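Long-range contacts in microcin B17-processing protein McbD (Escherichia coli str. K-12 substr. MG1655, PDB 6GRH), which is a YcaO-family protein needed to process the inactive microcin B17 precursor McbA into the active peptide antibiotic: residues 211-216 and 226-231; 168-173 and 243-248; 77-82 and 121-126; 71-76 and 105-110; 129-134 and 146-151. The protein carries 1 engineered substitution. All blocks are in the same frame, centred on the assembly; numbering follows the deposited sequence. Where two conformers were deposited one is given.

Contact 1: residues 211-216 and 226-231; sequences IRIFDI and VLTLYG
An antiparallel beta hairpin within the mixed sheet of this YcaO protein brings I211-D215 against V226-Y230, the strand axes 4.7 Å apart. Its ladder has two hydrogen-bonded pairs, R212 with L229 and F214 with L227, each closed by two backbone bonds. The pair at F214 is the straighter: F214 N to L227 O makes 172° at the hydrogen and L227 N to F214 O 173°. CA-H...O contacts add to the ladder, the shortest from I211 CA to L229 O at 3.1 Å.

The two faces of the hairpin differ in what covers them. On the face of I211, I213, V226, T228 and Y230, I213 CG2, anti to its backbone N, meets V226 CG1 at 3.7 Å, while helix 196-208 covers I211 and Y230. On the face of R212, F214, L227 and L229, helix 296-304 packs on R212 and L229, and R212 reaches a salt bridge with E186 while F214 CZ stands over one face of the guanidinium, toward the rim of that group. Across the strands, the side chains of L229 and F214 cross at about a right angle, L229 CD1 resting at the edge of the F214 ring, 4.0 Å from CE2.

Contact 2: residues 168-173 and 243-248; sequences FMERQS and TGLSYA. Engineered in segment 168-173: R171 (natural residue Thr).
One face of the Y247 ring is covered by M169, whose CB stands over the ring centre, 3.7 Å from the centroid and 10° off the normal, a CH-pi contact in this helix-on-sheet packing. The two side chains lie side by side, pointing the same way, and M169 CG continues over the ring to 3.8 Å from CZ. The bend at chi2 (-58°) sets SD oblique to the ring, 5.0 Å from the centroid, a Met-aromatic contact in the given one of two conformers. Helix 157-180 thereby packs on the outermost strand, within this chain, of the mixed sheet; L327 of helix 327-334 touches both M169 and Y247, and Y247 OH is hydrogen-bonded to P222 O.

Nearer the strand backbone, E170 combines apolar and polar contact. Its CB lies 3.8 Å from L245 CD2 and its CG 3.6 Å from Y247 CB, and the chain, extended beyond CG, carries the carboxylate to the strand backbone. There Y247 N donates to E170 OE2 at 2.9 Å, reaching it on the anti side and 21° out of the carboxylate plane.

Contact 3: residues 77-82 and 121-126; sequences YEMMPP and QQEIPA
M79 and E123 supply the single hydrogen bond between the segments: E123 N donates to M79 O at 3.0 Å, with 161° at the hydrogen. The acceptor is the carbonyl of the last residue of helix 76-79, so the helix end is tied to the backbone of strand 121-125.

Apolar packing adds to this bond. With CG anti to its backbone N (chi1 -173°), M79 crosses E123 at about a right angle and sets CG 3.4 Å from E123 CB. Farther out, M79 SD reaches P125 CD at 3.9 Å. M80 CE also comes near P125 CD, at 4.2 Å.

Mixed polar and apolar contacts fall mainly to Q122. Its amide lies against M80, NE2 being 3.2 Å from M80 CB, while OE1 approaches P81 CD at 3.4 Å. M80 bends at chi3, bringing CE to 3.4 Å from E123 O. The same oxygen accepts from Q122 NE2, which stands above the carbonyl plane, 52° out of it, a bond within the strand segment that holds the amide beside M80. E123 sends its carboxylate to a salt bridge with K74.

M80 leaves helical geometry and P81 takes the N-cap position of helix 82-95: a break between two consecutive helices, packed on a strand of the antiparallel sheet.

Contact 4: residues 71-76 and 105-110; sequences GGQKTL and THKFKT
F108 and K74 form the closely bonded centre of a short antiparallel ladder. K74 N donates to F108 O at 3.0 Å; the return bond, F108 N to K74 O, is weak, bent to 126° at the hydrogen. Next to it T110 N and G71 N extend the bonding, to G72 O at 3.1 Å and to T110 O at 2.9 Å. On the buried side L76 CD2 meets F108 CD1 obliquely at 4.0 Å, while one face of the F108 ring carries H106 CD2 over its centre. In plane at the edge of that ring, water 1 accepts from L76 N and probably donates to H106 O, bridging the backbones.

The other side is looser and more exposed. Q73 extends beyond CG (chi2 175°) across K107, its NE2 3.5 Å from K107 CB, and its OE1 comes to 3.2 Å from K109 CE.

Strand 73-74 thus lines one edge of strand 108-115, with L76 and F108 both touching F92 of helix 82-95, and M79 of helix 76-79 touching F108 and T110.

Contact 5: residues 129-134 and 146-151; sequences IALDNI and RDTCGC
R146 and L131 bury the most surface here, with N133 gripping the arginine's end, in a contact between two irregular loops of this YcaO protein. The side chains of L131 and R146 slide past each other in opposite directions, L131 CD1 lying 3.6 Å from R146 CB. The 3.2 Å approach of L131 CD2 to T148 CG2 is doubtful, since it belongs to one of two conformers of L131.

Bends at chi2 (78°) and chi3 turn the arginine back along 129-134. R146 NH2 donates to N133 OD1 at 2.7 Å, in the plane of that carbonyl, with the amide and guanidinium planes 35° apart. R146 NH1 gives a longer bond to D132 O at 3.2 Å, reached from 58° above the carbonyl plane, and also donates to water 3, which in turn donates to A130 O. Water 2 bridges I129 O and D147 O.

Asx turns at D132 and D147 shape the two loops. The guanidinium is thus held by neutral oxygens, two backbone carbonyls (one through water) and an amide, with a weak bond from NE to P144 O, so its positive charge is probably spread over dipoles and not paired with a carboxylate in this contact.

Two clusters emerge; contact 1 lies on the opposite side of the chain's centre from contacts 3, 4 and 5. Contacts 1 and 2 lie 11 Å apart between centres and share a sheet: strand 224-231 stands between 210-215 and 241-248, with T228 N 2.8 Å from G244 O, and contact 1 is nested inside the loop closed by contact 2. Contacts 3 and 4, 8 Å apart between centres, alternate along the chain and are joined by the E123 OE1 to K74 NZ salt bridge of 2.7 Å. Contact 5 lies between the clusters, 18 Å by centres from contacts 2 and 3. It touches contact 3 through I124 and I129, and contact 2 through C149 and the engineered R171.

Contact 1: residues 211-216 and 226-231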
# COMPACT_ATOMS: atom_id res chain seq x y z
N ILE E 211 1.57 -29.29 -40.13
CA ILE E 211 1.86 -28.01 -40.76
C ILE E 211 2.70 -28.14 -42.02
O ILE E 211 3.48 -29.09 -42.18
CB ILE E 211 2.58 -27.04 -39.80
CG1 ILE E 211 3.94 -27.61 -39.37
CG2 ILE E 211 1.70 -26.74 -38.59
CD1 ILE E 211 4.84 -26.60 -38.71
N ARG E 212 2.53 -27.15 -42.89
CA ARG E 212 3.39 -26.94 -44.04
C ARG E 212 3.82 -25.48 -44.06
O ARG E 212 3.05 -24.59 -43.73
CB ARG E 212 2.65 -27.31 -45.34
CG ARG E 212 2.14 -28.76 -45.42
CD ARG E 212 3.22 -29.84 -45.45
NE ARG E 212 3.99 -29.86 -46.70
CZ ARG E 212 3.55 -30.32 -47.87
NH1 ARG E 212 2.33 -30.84 -47.99
NH2 ARG E 212 4.34 -30.28 -48.94
N ILE E 213 5.08 -25.25 -44.43
CA ILE E 213 5.66 -23.91 -44.48
C ILE E 213 6.24 -23.70 -45.88
O ILE E 213 7.14 -24.42 -46.28
CB ILE E 213 6.79 -23.75 -43.45
CG1 ILE E 213 6.30 -24.13 -42.05
CG2 ILE E 213 7.35 -22.33 -43.49
CD1 ILE E 213 7.40 -24.15 -40.99
N PHE E 214 5.74 -22.71 -46.60
CA PHE E 214 6.17 -22.42 -47.94
C PHE E 214 6.69 -20.98 -48.05
O PHE E 214 6.09 -20.06 -47.51
CB PHE E 214 4.99 -22.61 -48.90
CG PHE E 214 4.46 -24.02 -48.96
CD1 PHE E 214 5.31 -25.09 -49.23
CD2 PHE E 214 3.10 -24.28 -48.80
CE1 PHE E 214 4.82 -26.39 -49.31
CE2 PHE E 214 2.61 -25.58 -48.89
CZ PHE E 214 3.47 -26.63 -49.14
N ASP E 215 7.80 -20.80 -48.77
CA ASP E 215 8.21 -19.48 -49.25
C ASP E 215 7.43 -19.22 -50.55
O ASP E 215 7.70 -19.87 -51.57
CB ASP E 215 9.72 -19.46 -49.49
CG ASP E 215 10.25 -18.08 -49.88
OD1 ASP E 215 9.70 -17.45 -50.82
OD2 ASP E 215 11.23 -17.62 -49.27
N ILE E 216 6.48 -18.27 -50.51
CA ILE E 216 5.66 -17.92 -51.67
C ILE E 216 6.01 -16.54 -52.25
O ILE E 216 5.24 -16.01 -53.04
CB ILE E 216 4.14 -17.97 -51.36
CG1 ILE E 216 3.77 -17.01 -50.23
CG2 ILE E 216 3.71 -19.39 -51.02
CD1 ILE E 216 2.31 -16.58 -50.26
N VAL E 226 6.56 -15.72 -46.20
CA VAL E 226 6.45 -17.08 -45.70
C VAL E 226 5.01 -17.38 -45.31
O VAL E 226 4.45 -16.65 -44.50
CB VAL E 226 7.42 -17.32 -44.54
CG1 VAL E 226 7.21 -18.71 -43.94
CG2 VAL E 226 8.86 -17.19 -45.04
N LEU E 227 4.45 -18.44 -45.89
CA LEU E 227 3.08 -18.86 -45.63
C LEU E 227 3.16 -20.09 -44.78
O LEU E 227 3.80 -21.07 -45.16
CB LEU E 227 2.37 -19.21 -46.95
CG LEU E 227 0.90 -19.63 -46.85
CD1 LEU E 227 0.02 -18.51 -46.37
CD2 LEU E 227 0.43 -20.15 -48.21
N THR E 228 2.53 -20.05 -43.60
CA THR E 228 2.43 -21.20 -42.72
C THR E 228 0.99 -21.71 -42.84
O THR E 228 0.04 -20.91 -42.86
CB THR E 228 2.75 -20.85 -41.25
OG1 THR E 228 2.26 -19.53 -40.96
CG2 THR E 228 4.24 -20.91 -40.97
N LEU E 229 0.85 -23.03 -42.91
CA LEU E 229 -0.45 -23.68 -43.09
C LEU E 229 -0.58 -24.76 -42.04
O LEU E 229 0.38 -25.47 -41.74
CB LEU E 229 -0.53 -24.31 -44.48
CG LEU E 229 -0.57 -23.34 -45.66
CD1 LEU E 229 -0.58 -24.13 -46.96
CD2 LEU E 229 -1.78 -22.42 -45.58
N TYR E 230 -1.78 -24.87 -41.49
CA TYR E 230 -2.10 -25.85 -40.46
C TYR E 230 -3.41 -26.51 -40.82
O TYR E 230 -4.34 -25.84 -41.29
CB TYR E 230 -2.28 -25.18 -39.10
CG TYR E 230 -2.87 -26.09 -38.04
CD1 TYR E 230 -2.07 -27.03 -37.39
CD2 TYR E 230 -4.22 -26.04 -37.70
CE1 TYR E 230 -2.59 -27.88 -36.43
CE2 TYR E 230 -4.74 -26.88 -36.74
CZ TYR E 230 -3.92 -27.80 -36.11
OH TYR E 230 -4.41 -28.64 -35.15
N GLY E 231 -3.48 -27.81 -40.55
CA GLY E 231 -4.72 -28.55 -40.60
C GLY E 231 -4.72 -29.77 -39.70
O GLY E 231 -3.67 -30.36 -39.48

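Contact 2: residues 168-173 and 243-248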
# COMPACT_ATOMS: atom_id res chain seq x y z
N PHE E 168 1.83 -5.24 -48.77
CA PHE E 168 1.65 -5.29 -50.24
C PHE E 168 2.34 -6.53 -50.81
O PHE E 168 1.73 -7.28 -51.57
CB PHE E 168 2.23 -4.02 -50.88
CG PHE E 168 2.11 -3.95 -52.39
CD1 PHE E 168 0.93 -3.53 -52.98
CD2 PHE E 168 3.19 -4.27 -53.20
CE1 PHE E 168 0.82 -3.43 -54.36
CE2 PHE E 168 3.09 -4.18 -54.59
CZ PHE E 168 1.89 -3.74 -55.16
N MET E 169 3.60 -6.73 -50.44
CA MET E 169 4.33 -7.92 -50.84
C MET E 169 3.61 -9.18 -50.40
O MET E 169 3.46 -10.12 -51.18
CB MET E 169 5.76 -7.91 -50.29
CG MET E 169 6.74 -7.25 -51.21
SD MET E 169 6.70 -8.10 -52.80
CE MET E 169 6.61 -6.68 -53.87
N GLU E 170 3.14 -9.20 -49.15
CA GLU E 170 2.43 -10.37 -48.60
C GLU E 170 1.22 -10.76 -49.44
O GLU E 170 1.07 -11.91 -49.85
CB GLU E 170 1.94 -10.09 -47.16
CG GLU E 170 3.02 -10.23 -46.12
CD GLU E 170 2.73 -9.55 -44.80
OE1 GLU E 170 1.57 -9.22 -44.51
OE2 GLU E 170 3.69 -9.32 -44.04
N ARG E 171 0.35 -9.78 -49.69
CA ARG E 171 -0.92 -10.02 -50.33
C ARG E 171 -0.76 -10.31 -51.83
O ARG E 171 -1.40 -11.23 -52.34
CB ARG E 171 -1.89 -8.84 -50.09
CG ARG E 171 -2.11 -8.49 -48.61
CD ARG E 171 -2.75 -9.63 -47.83
NE ARG E 171 -2.81 -9.35 -46.40
CZ ARG E 171 -3.76 -8.65 -45.78
NH1 ARG E 171 -4.78 -8.09 -46.43
NH2 ARG E 171 -3.67 -8.49 -44.45
N GLN E 172 0.12 -9.58 -52.50
CA GLN E 172 0.38 -9.85 -53.92
C GLN E 172 0.98 -11.23 -54.08
O GLN E 172 0.55 -12.00 -54.96
CB GLN E 172 1.26 -8.78 -54.58
CG GLN E 172 0.69 -7.37 -54.54
CD GLN E 172 -0.63 -7.21 -55.25
OE1 GLN E 172 -0.86 -7.82 -56.32
NE2 GLN E 172 -1.49 -6.38 -54.69
N SER E 173 1.93 -11.58 -53.20
CA SER E 173 2.51 -12.94 -53.17
C SER E 173 1.46 -14.01 -52.93
O SER E 173 1.47 -15.05 -53.56
CB SER E 173 3.62 -13.08 -52.13
OG SER E 173 4.73 -12.23 -52.46
N THR E 243 -3.93 -20.37 -40.94
CA THR E 243 -2.83 -19.92 -41.78
C THR E 243 -2.23 -18.66 -41.23
O THR E 243 -2.87 -17.94 -40.48
CB THR E 243 -3.28 -19.72 -43.26
OG1 THR E 243 -2.17 -19.28 -44.06
CG2 THR E 243 -4.38 -18.72 -43.39
N GLY E 244 -0.97 -18.44 -41.57
CA GLY E 244 -0.26 -17.22 -41.24
C GLY E 244 0.63 -16.84 -42.39
O GLY E 244 1.10 -17.69 -43.15
N LEU E 245 0.87 -15.54 -42.51
CA LEU E 245 1.66 -15.01 -43.60
C LEU E 245 2.43 -13.80 -43.12
O LEU E 245 1.88 -12.93 -42.43
CB LEU E 245 0.75 -14.61 -44.74
CG LEU E 245 1.39 -13.95 -45.97
CD1 LEU E 245 2.36 -14.89 -46.68
CD2 LEU E 245 0.29 -13.53 -46.91
N SER E 246 3.69 -13.70 -43.52
CA SER E 246 4.46 -12.52 -43.26
C SER E 246 5.60 -12.37 -44.24
O SER E 246 6.15 -13.36 -44.70
CB SER E 246 4.98 -12.57 -41.82
OG SER E 246 5.67 -11.38 -41.52
N TYR E 247 5.93 -11.12 -44.55
CA TYR E 247 7.04 -10.79 -45.41
C TYR E 247 8.06 -9.99 -44.62
O TYR E 247 7.70 -9.03 -43.94
CB TYR E 247 6.56 -9.97 -46.61
CG TYR E 247 7.66 -9.49 -47.52
CD1 TYR E 247 8.25 -8.23 -47.33
CD2 TYR E 247 8.13 -10.28 -48.55
CE1 TYR E 247 9.24 -7.77 -48.17
CE2 TYR E 247 9.14 -9.83 -49.40
CZ TYR E 247 9.69 -8.58 -49.21
OH TYR E 247 10.68 -8.12 -50.06
N ALA E 248 9.32 -10.38 -44.74
CA ALA E 248 10.43 -9.63 -44.17
C ALA E 248 11.68 -9.85 -45.03
O ALA E 248 11.68 -10.71 -45.92
CB ALA E 248 10.66 -10.06 -42.73

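Contact 3: residues 77-82 and 121-126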
# COMPACT_ATOMS: atom_id res chain seq x y z
N TYR E 77 -7.66 11.85 -65.28
CA TYR E 77 -6.62 12.62 -65.99
C TYR E 77 -6.39 14.04 -65.46
O TYR E 77 -5.38 14.65 -65.81
CB TYR E 77 -6.91 12.67 -67.51
CG TYR E 77 -6.57 11.38 -68.24
CD1 TYR E 77 -7.46 10.30 -68.21
CD2 TYR E 77 -5.38 11.25 -68.96
CE1 TYR E 77 -7.16 9.12 -68.87
CE2 TYR E 77 -5.07 10.07 -69.61
CZ TYR E 77 -5.97 9.01 -69.57
OH TYR E 77 -5.69 7.83 -70.23
N GLU E 78 -7.30 14.57 -64.65
CA GLU E 78 -7.05 15.82 -63.89
C GLU E 78 -6.21 15.56 -62.63
O GLU E 78 -5.45 16.42 -62.17
CB GLU E 78 -8.37 16.48 -63.49
CG GLU E 78 -9.08 17.15 -64.67
CD GLU E 78 -10.59 17.16 -64.54
OE1 GLU E 78 -11.13 16.98 -63.41
OE2 GLU E 78 -11.25 17.34 -65.58
N MET E 79 -6.32 14.34 -62.13
CA MET E 79 -5.91 13.95 -60.78
C MET E 79 -4.45 13.50 -60.70
O MET E 79 -3.84 13.56 -59.63
CB MET E 79 -6.86 12.81 -60.38
CG MET E 79 -6.83 12.27 -58.99
SD MET E 79 -7.71 10.70 -58.88
CE MET E 79 -9.36 11.20 -59.36
N MET E 80 -3.91 13.01 -61.81
CA MET E 80 -2.59 12.40 -61.85
C MET E 80 -2.00 12.51 -63.25
O MET E 80 -2.72 12.93 -64.16
CB MET E 80 -2.69 10.92 -61.43
CG MET E 80 -3.50 10.02 -62.37
SD MET E 80 -3.84 8.38 -61.66
CE MET E 80 -5.22 8.74 -60.56
N PRO E 81 -0.71 12.15 -63.42
CA PRO E 81 -0.14 12.07 -64.78
C PRO E 81 -0.84 11.07 -65.70
O PRO E 81 -1.47 10.12 -65.23
CB PRO E 81 1.31 11.64 -64.52
CG PRO E 81 1.62 12.21 -63.18
CD PRO E 81 0.34 12.07 -62.39
N PRO E 82 -0.69 11.25 -67.03
CA PRO E 82 -1.49 10.48 -67.98
C PRO E 82 -1.30 8.96 -67.99
O PRO E 82 -2.29 8.24 -68.18
CB PRO E 82 -1.10 11.08 -69.35
CG PRO E 82 0.20 11.76 -69.11
CD PRO E 82 0.17 12.24 -67.69
N GLN E 121 3.91 14.21 -56.39
CA GLN E 121 2.64 14.36 -55.70
C GLN E 121 1.49 14.30 -56.68
O GLN E 121 1.57 14.81 -57.78
CB GLN E 121 2.60 15.68 -54.95
CG GLN E 121 3.66 15.77 -53.86
CD GLN E 121 3.45 16.99 -53.00
OE1 GLN E 121 2.48 17.06 -52.26
NE2 GLN E 121 4.36 17.96 -53.10
N GLN E 122 0.41 13.65 -56.26
CA GLN E 122 -0.80 13.55 -57.07
C GLN E 122 -1.99 13.19 -56.17
O GLN E 122 -1.92 13.30 -54.95
CB GLN E 122 -0.59 12.52 -58.18
CG GLN E 122 -0.35 11.11 -57.70
CD GLN E 122 -0.51 10.11 -58.81
OE1 GLN E 122 0.35 10.00 -59.67
NE2 GLN E 122 -1.62 9.37 -58.80
N GLU E 123 -3.10 12.80 -56.79
CA GLU E 123 -4.20 12.20 -56.09
C GLU E 123 -4.58 10.87 -56.71
O GLU E 123 -4.25 10.59 -57.87
CB GLU E 123 -5.39 13.17 -56.06
CG GLU E 123 -5.17 14.36 -55.16
CD GLU E 123 -6.17 15.47 -55.38
OE1 GLU E 123 -6.39 15.88 -56.53
OE2 GLU E 123 -6.73 15.97 -54.38
N ILE E 124 -5.25 10.05 -55.92
CA ILE E 124 -5.80 8.80 -56.40
C ILE E 124 -7.26 8.73 -55.96
O ILE E 124 -7.69 9.54 -55.11
CB ILE E 124 -4.97 7.59 -55.92
CG1 ILE E 124 -4.93 7.51 -54.39
CG2 ILE E 124 -3.56 7.66 -56.50
CD1 ILE E 124 -4.20 6.27 -53.89
N PRO E 125 -8.04 7.80 -56.55
CA PRO E 125 -9.45 7.72 -56.17
C PRO E 125 -9.65 7.29 -54.74
O PRO E 125 -9.10 6.27 -54.31
CB PRO E 125 -10.02 6.67 -57.13
CG PRO E 125 -9.17 6.81 -58.33
CD PRO E 125 -7.79 7.01 -57.78
N ALA E 126 -10.45 8.07 -54.02
CA ALA E 126 -10.78 7.80 -52.63
C ALA E 126 -11.52 6.48 -52.45
O ALA E 126 -11.37 5.82 -51.40
CB ALA E 126 -11.60 8.94 -52.06

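Contact 4: residues 71-76 and 105-110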
# COMPACT_ATOMS: atom_id res chain seq x y z
N GLY E 71 -10.64 15.01 -50.52
CA GLY E 71 -10.10 16.35 -50.69
C GLY E 71 -10.60 17.08 -51.91
O GLY E 71 -9.99 18.08 -52.30
N GLY E 72 -11.69 16.60 -52.51
CA GLY E 72 -12.18 17.17 -53.76
C GLY E 72 -12.69 16.11 -54.70
O GLY E 72 -12.88 14.94 -54.32
N GLN E 73 -12.90 16.52 -55.95
CA GLN E 73 -13.53 15.69 -56.95
C GLN E 73 -12.91 16.04 -58.30
O GLN E 73 -12.94 17.19 -58.70
CB GLN E 73 -15.04 15.94 -56.94
CG GLN E 73 -15.86 14.71 -57.25
CD GLN E 73 -17.34 14.95 -57.12
OE1 GLN E 73 -17.86 15.00 -56.01
NE2 GLN E 73 -18.02 15.07 -58.23
N LYS E 74 -12.33 15.04 -58.97
CA LYS E 74 -11.62 15.23 -60.23
C LYS E 74 -11.73 13.97 -61.06
O LYS E 74 -11.97 12.88 -60.53
CB LYS E 74 -10.13 15.51 -59.99
CG LYS E 74 -9.81 16.70 -59.10
CD LYS E 74 -8.33 17.05 -59.20
CE LYS E 74 -7.94 18.13 -58.20
NZ LYS E 74 -6.47 18.17 -57.99
N THR E 75 -11.52 14.11 -62.38
CA THR E 75 -11.40 12.96 -63.27
C THR E 75 -10.01 12.35 -63.08
O THR E 75 -9.11 13.00 -62.52
CB THR E 75 -11.52 13.34 -64.77
OG1 THR E 75 -10.34 14.06 -65.17
CG2 THR E 75 -12.76 14.16 -65.05
N LEU E 76 -9.83 11.14 -63.57
CA LEU E 76 -8.55 10.46 -63.45
C LEU E 76 -7.42 11.30 -64.08
O LEU E 76 -6.38 11.49 -63.45
CB LEU E 76 -8.62 9.06 -64.05
CG LEU E 76 -9.51 8.03 -63.35
CD1 LEU E 76 -9.48 6.70 -64.09
CD2 LEU E 76 -9.11 7.80 -61.88
N THR E 105 -14.64 10.14 -67.79
CA THR E 105 -15.37 11.39 -67.56
C THR E 105 -15.94 11.51 -66.15
O THR E 105 -16.37 12.60 -65.76
CB THR E 105 -16.51 11.63 -68.58
OG1 THR E 105 -17.50 10.61 -68.45
CG2 THR E 105 -15.97 11.63 -70.02
N HIS E 106 -15.95 10.43 -65.39
CA HIS E 106 -16.49 10.47 -64.04
C HIS E 106 -15.56 11.28 -63.11
O HIS E 106 -14.33 11.13 -63.16
CB HIS E 106 -16.71 9.06 -63.49
CG HIS E 106 -17.37 9.04 -62.14
ND1 HIS E 106 -18.69 9.37 -61.96
CD2 HIS E 106 -16.88 8.75 -60.91
CE1 HIS E 106 -18.99 9.28 -60.67
NE2 HIS E 106 -17.91 8.90 -60.02
N LYS E 107 -16.16 12.12 -62.27
CA LYS E 107 -15.43 12.90 -61.28
C LYS E 107 -15.34 12.09 -59.98
O LYS E 107 -16.29 12.04 -59.21
CB LYS E 107 -16.11 14.25 -61.05
CG LYS E 107 -16.05 15.20 -62.24
CD LYS E 107 -16.40 16.64 -61.87
CE LYS E 107 -15.86 17.66 -62.89
NZ LYS E 107 -14.36 17.65 -63.00
N PHE E 108 -14.18 11.45 -59.76
CA PHE E 108 -13.92 10.67 -58.54
C PHE E 108 -13.55 11.54 -57.35
O PHE E 108 -12.83 12.53 -57.48
CB PHE E 108 -12.77 9.68 -58.76
CG PHE E 108 -13.11 8.55 -59.66
CD1 PHE E 108 -12.89 8.63 -61.03
CD2 PHE E 108 -13.66 7.39 -59.14
CE1 PHE E 108 -13.20 7.57 -61.86
CE2 PHE E 108 -13.98 6.32 -59.97
CZ PHE E 108 -13.75 6.41 -61.33
N LYS E 109 -14.03 11.15 -56.18
CA LYS E 109 -13.55 11.73 -54.93
C LYS E 109 -12.04 11.40 -54.84
O LYS E 109 -11.63 10.32 -55.26
CB LYS E 109 -14.31 11.18 -53.74
CG LYS E 109 -15.82 11.45 -53.73
CD LYS E 109 -16.11 12.93 -53.56
CE LYS E 109 -17.59 13.20 -53.36
NZ LYS E 109 -18.01 13.03 -51.94
N THR E 110 -11.25 12.34 -54.38
CA THR E 110 -9.80 12.24 -54.37
C THR E 110 -9.22 12.14 -52.96
O THR E 110 -9.80 12.62 -51.98
CB THR E 110 -9.17 13.49 -55.01
OG1 THR E 110 -9.67 14.65 -54.35
CG2 THR E 110 -9.50 13.57 -56.48
O HOH W 1 -12.16 10.06 -64.53

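Contact 5: residues 129-134 and 146-151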
# COMPACT_ATOMS: atom_id res chain seq x y z
N ILE E 129 -9.57 3.55 -51.15
CA ILE E 129 -8.94 3.67 -49.84
C ILE E 129 -9.91 3.63 -48.66
O ILE E 129 -9.62 2.99 -47.65
CB ILE E 129 -8.10 4.96 -49.81
CG1 ILE E 129 -6.66 4.58 -50.11
CG2 ILE E 129 -8.20 5.66 -48.46
CD1 ILE E 129 -5.99 5.43 -51.16
N ALA E 130 -11.04 4.31 -48.79
CA ALA E 130 -12.02 4.40 -47.72
C ALA E 130 -12.85 3.09 -47.62
O ALA E 130 -13.38 2.64 -48.62
CB ALA E 130 -12.93 5.59 -47.99
N LEU E 131 -12.96 2.50 -46.43
CA LEU E 131 -13.67 1.23 -46.32
C LEU E 131 -15.17 1.41 -46.05
O LEU E 131 -15.97 0.52 -46.39
CB LEU E 131 -12.98 0.31 -45.32
CG LEU E 131 -11.81 -0.45 -45.97
CD1 LEU E 131 -11.53 0.01 -47.39
CD2 LEU E 131 -10.57 -0.31 -45.13
N ASP E 132 -15.57 2.58 -45.55
CA ASP E 132 -17.00 2.86 -45.31
C ASP E 132 -17.74 3.13 -46.64
O ASP E 132 -17.12 3.38 -47.66
CB ASP E 132 -17.15 4.07 -44.40
CG ASP E 132 -16.77 5.36 -45.10
OD1 ASP E 132 -15.55 5.59 -45.32
OD2 ASP E 132 -17.69 6.13 -45.46
N ASN E 133 -19.07 3.12 -46.60
CA ASN E 133 -19.86 3.28 -47.85
C ASN E 133 -20.35 4.69 -48.12
O ASN E 133 -21.06 4.92 -49.09
CB ASN E 133 -21.02 2.27 -47.89
CG ASN E 133 -20.52 0.83 -47.91
OD1 ASN E 133 -19.40 0.56 -48.33
ND2 ASN E 133 -21.36 -0.09 -47.46
N ILE E 134 -19.94 5.64 -47.28
CA ILE E 134 -20.36 7.03 -47.36
C ILE E 134 -19.33 7.93 -48.04
O ILE E 134 -19.69 8.80 -48.83
CB ILE E 134 -20.69 7.56 -45.93
CG1 ILE E 134 -21.90 6.78 -45.39
CG2 ILE E 134 -20.97 9.06 -45.95
CD1 ILE E 134 -22.12 6.83 -43.89
N ARG E 146 -13.83 -3.32 -51.61
CA ARG E 146 -12.68 -2.67 -50.98
C ARG E 146 -12.14 -3.54 -49.85
O ARG E 146 -12.87 -4.34 -49.25
CB ARG E 146 -13.13 -1.36 -50.31
CG ARG E 146 -13.43 -0.16 -51.20
CD ARG E 146 -14.77 -0.16 -51.90
NE ARG E 146 -15.85 -0.76 -51.13
CZ ARG E 146 -16.54 -0.18 -50.15
NH1 ARG E 146 -16.27 1.07 -49.73
NH2 ARG E 146 -17.52 -0.87 -49.55
N ASP E 147 -10.87 -3.35 -49.51
CA ASP E 147 -10.27 -3.97 -48.33
C ASP E 147 -9.02 -3.22 -47.90
O ASP E 147 -8.69 -2.20 -48.50
CB ASP E 147 -10.01 -5.48 -48.55
CG ASP E 147 -8.87 -5.78 -49.53
OD1 ASP E 147 -7.98 -4.92 -49.77
OD2 ASP E 147 -8.90 -6.91 -50.06
N THR E 148 -8.34 -3.73 -46.87
CA THR E 148 -7.25 -3.02 -46.24
C THR E 148 -5.85 -3.45 -46.71
O THR E 148 -4.88 -3.19 -46.01
CB THR E 148 -7.29 -3.20 -44.71
OG1 THR E 148 -7.18 -4.59 -44.39
CG2 THR E 148 -8.54 -2.64 -44.13
N CYS E 149 -5.73 -4.11 -47.87
CA CYS E 149 -4.41 -4.50 -48.40
C CYS E 149 -3.49 -3.31 -48.54
O CYS E 149 -3.89 -2.27 -49.06
CB CYS E 149 -4.50 -5.17 -49.77
SG CYS E 149 -5.25 -6.79 -49.67
N GLY E 150 -2.26 -3.47 -48.05
CA GLY E 150 -1.26 -2.44 -48.12
C GLY E 150 -1.37 -1.31 -47.10
O GLY E 150 -0.60 -0.37 -47.17
N CYS E 151 -2.31 -1.41 -46.16
CA CYS E 151 -2.54 -0.36 -45.16
C CYS E 151 -1.60 -0.53 -43.99
O CYS E 151 -1.31 -1.67 -43.59
CB CYS E 151 -3.96 -0.41 -44.63
SG CYS E 151 -5.24 0.11 -45.81
O HOH W 2 -8.10 0.68 -47.74
O HOH W 3 -14.85 3.28 -50.82